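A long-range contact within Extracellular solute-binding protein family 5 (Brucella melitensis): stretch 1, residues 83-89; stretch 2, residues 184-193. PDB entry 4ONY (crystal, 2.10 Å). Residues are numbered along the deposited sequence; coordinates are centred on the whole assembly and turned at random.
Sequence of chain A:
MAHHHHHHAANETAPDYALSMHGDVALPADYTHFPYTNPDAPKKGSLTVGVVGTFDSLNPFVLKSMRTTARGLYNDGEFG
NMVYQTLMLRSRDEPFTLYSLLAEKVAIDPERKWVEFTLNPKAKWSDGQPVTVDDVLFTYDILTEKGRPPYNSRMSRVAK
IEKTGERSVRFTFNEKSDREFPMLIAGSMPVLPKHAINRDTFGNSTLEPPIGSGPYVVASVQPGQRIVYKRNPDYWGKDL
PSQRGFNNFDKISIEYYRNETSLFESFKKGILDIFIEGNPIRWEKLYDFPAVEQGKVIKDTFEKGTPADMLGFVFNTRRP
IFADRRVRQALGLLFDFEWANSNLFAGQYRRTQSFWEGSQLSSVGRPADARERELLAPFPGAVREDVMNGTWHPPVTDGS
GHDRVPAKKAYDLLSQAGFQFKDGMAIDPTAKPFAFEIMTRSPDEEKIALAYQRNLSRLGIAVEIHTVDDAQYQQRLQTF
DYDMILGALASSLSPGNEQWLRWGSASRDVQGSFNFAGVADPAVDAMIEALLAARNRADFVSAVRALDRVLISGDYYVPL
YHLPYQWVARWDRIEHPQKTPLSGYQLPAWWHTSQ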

# COMPACT_ATOMS: atom_id res chain seq x y z
N VAL A 83 -9.74 -0.30 18.46
CA VAL A 83 -10.99 0.07 19.13
C VAL A 83 -12.21 -0.38 18.33
O VAL A 83 -13.06 -1.10 18.84
N TYR A 84 -12.29 0.04 17.07
CA TYR A 84 -13.37 -0.34 16.22
C TYR A 84 -12.99 -1.57 15.40
O TYR A 84 -11.96 -1.57 14.71
N GLN A 85 -13.85 -2.59 15.43
CA GLN A 85 -13.60 -3.83 14.73
C GLN A 85 -14.50 -4.01 13.54
O GLN A 85 -15.52 -3.35 13.40
N THR A 86 -14.08 -4.91 12.68
CA THR A 86 -14.81 -5.29 11.49
C THR A 86 -15.48 -6.66 11.71
O THR A 86 -15.22 -7.34 12.72
N LEU A 87 -16.33 -7.05 10.77
CA LEU A 87 -16.99 -8.34 10.90
C LEU A 87 -15.98 -9.46 10.82
O LEU A 87 -16.10 -10.48 11.51
N MET A 88 -14.99 -9.30 9.94
CA MET A 88 -13.97 -10.36 9.72
C MET A 88 -12.61 -9.72 9.66
O MET A 88 -12.50 -8.53 9.31
N LEU A 89 -11.60 -10.50 10.02
CA LEU A 89 -10.24 -10.00 10.19
C LEU A 89 -9.32 -10.49 9.08
O LEU A 89 -9.22 -11.69 8.82
N LEU A 184 -15.46 -5.84 1.18
CA LEU A 184 -15.37 -4.52 1.78
C LEU A 184 -16.38 -4.40 2.93
O LEU A 184 -16.12 -3.76 3.94
N ILE A 185 -17.54 -5.06 2.77
CA ILE A 185 -18.53 -5.15 3.83
C ILE A 185 -17.91 -5.91 5.03
O ILE A 185 -18.00 -5.47 6.20
N ALA A 186 -17.25 -7.02 4.72
CA ALA A 186 -16.69 -7.92 5.74
C ALA A 186 -15.47 -7.34 6.46
O ALA A 186 -15.36 -7.44 7.70
N GLY A 187 -14.60 -6.67 5.71
CA GLY A 187 -13.32 -6.19 6.25
C GLY A 187 -13.00 -4.71 6.15
O GLY A 187 -11.95 -4.30 6.63
N SER A 188 -13.85 -3.90 5.53
CA SER A 188 -13.56 -2.47 5.41
C SER A 188 -14.71 -1.59 5.88
O SER A 188 -14.92 -0.50 5.36
N MET A 189 -15.44 -2.08 6.86
CA MET A 189 -16.42 -1.28 7.55
C MET A 189 -16.36 -1.65 9.03
O MET A 189 -16.21 -2.81 9.37
N PRO A 190 -16.50 -0.67 9.90
CA PRO A 190 -16.61 -0.98 11.32
C PRO A 190 -17.97 -1.51 11.70
O PRO A 190 -18.89 -1.56 10.85
N VAL A 191 -18.09 -1.94 12.96
CA VAL A 191 -19.36 -2.00 13.62
C VAL A 191 -19.30 -0.99 14.77
O VAL A 191 -18.37 -1.00 15.58
N LEU A 192 -20.34 -0.15 14.82
CA LEU A 192 -20.51 0.95 15.76
C LEU A 192 -21.61 0.65 16.80
O LEU A 192 -22.59 -0.03 16.49
N PRO A 193 -21.46 1.16 18.03
CA PRO A 193 -22.43 0.92 19.11
C PRO A 193 -23.61 1.89 19.13
O PRO A 193 -23.44 3.05 19.55

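Which side chains of the first stretch point in? Tyr84 and Leu87 do, their CA-to-CB bonds both directed toward the second stretch. The backbone sets Tyr84 CB 4.3 Å from Pro190 CB; the m rotamer (chi1 -68°), with chi2 at -71°, then carries the ring so that Tyr84 CE1 lies 3.7 Å from Leu192 CD2, while Val191 O sits at the ring edge. Leu192, m and t, starts sideways but its end comes nearer, completing this apolar contact.

How does Leu87 fill its place? Also m and t, it spreads its two methyls: Leu87 CD2 lies 4.2 Å from Val191 CG2, where Val191 is t, and Leu87 CD1 lies 3.9 Å from Ile185 O in the last turn of the helix.

Why is Thr86 p? With chi1 at 55°, its OG1 donates a hydrogen bond to Met88 O at 2.6 Å, within its own stretch, leaving CG2 to pack 3.3 Å from Met189 O. Met88 is m, t, p; its end leads away, yet SD passes 4.1 Å from Ala186 CB.

What satisfies the backbone polar atoms around these side chains? Val191 N donates to Gln85 O at 3.0 Å, and Met88 N to Ala186 O at 2.9 Å. One water bridges Gln85 N (2.9 Å) and Val191 O (2.8 Å); another accepts from Leu87 N at 2.9 Å. Gln85, m and t, leads its amide away to partners elsewhere in the structure.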

# COMPACT_ATOMS: atom_id res chain seq x y z
CB VAL A 83 -11.04 1.59 19.37
CG1 VAL A 83 -12.39 2.01 19.94
CG2 VAL A 83 -9.92 1.98 20.33
CB TYR A 84 -13.69 0.81 15.29
CG TYR A 84 -14.29 2.02 16.02
CD1 TYR A 84 -15.57 1.97 16.55
CD2 TYR A 84 -13.57 3.21 16.13
CE1 TYR A 84 -16.12 3.07 17.22
CE2 TYR A 84 -14.12 4.31 16.78
CZ TYR A 84 -15.39 4.24 17.31
OH TYR A 84 -15.93 5.32 17.92
CB GLN A 85 -13.80 -5.00 15.67
CG GLN A 85 -12.89 -4.98 16.86
CD GLN A 85 -13.06 -6.20 17.74
OE1 GLN A 85 -14.14 -6.51 18.18
NE2 GLN A 85 -11.95 -6.90 18.00
CB THR A 86 -13.84 -5.43 10.32
OG1 THR A 86 -12.82 -6.36 10.70
CG2 THR A 86 -13.25 -4.10 10.00
CB LEU A 87 -18.07 -8.49 9.85
CG LEU A 87 -19.27 -7.57 10.15
CD1 LEU A 87 -20.10 -7.33 8.89
CD2 LEU A 87 -20.18 -8.16 11.23
CB MET A 88 -14.27 -11.13 8.43
CG MET A 88 -15.65 -11.80 8.43
SD MET A 88 -15.95 -12.87 7.02
CE MET A 88 -14.86 -14.23 7.45
CB LEU A 89 -9.68 -10.50 11.52
CG LEU A 89 -8.26 -10.10 11.88
CD1 LEU A 89 -8.12 -8.61 12.10
CD2 LEU A 89 -7.83 -10.87 13.12
CB LEU A 184 -15.62 -3.44 0.73
CG LEU A 184 -14.69 -3.46 -0.49
CD1 LEU A 184 -14.97 -2.30 -1.44
CD2 LEU A 184 -13.24 -3.35 -0.01
CB ILE A 185 -19.83 -5.85 3.34
CG1 ILE A 185 -20.51 -5.06 2.24
CG2 ILE A 185 -20.79 -6.06 4.50
CD1 ILE A 185 -21.04 -3.70 2.64
CB ALA A 186 -16.35 -9.28 5.13
CB SER A 188 -13.17 -2.07 3.96
OG SER A 188 -12.15 -2.94 3.48
CB MET A 189 -17.84 -1.55 7.04
CG MET A 189 -18.17 -0.94 5.68
SD MET A 189 -18.15 0.88 5.77
CE MET A 189 -19.89 1.20 5.99
CB PRO A 190 -16.39 0.37 11.96
CG PRO A 190 -17.07 1.31 11.01
CD PRO A 190 -16.69 0.77 9.65
CB VAL A 191 -19.70 -3.44 14.11
CG1 VAL A 191 -21.10 -3.46 14.71
CG2 VAL A 191 -19.64 -4.41 12.96
CB LEU A 192 -20.93 2.23 15.02
CG LEU A 192 -19.99 2.68 13.91
CD1 LEU A 192 -20.45 3.98 13.27
CD2 LEU A 192 -18.55 2.86 14.42
CB PRO A 193 -21.59 1.12 20.36
CG PRO A 193 -20.54 2.09 19.97
CD PRO A 193 -20.26 1.84 18.51
O HOH W 1 -16.30 -2.19 16.99
O HOH W 2 -17.39 -5.23 8.83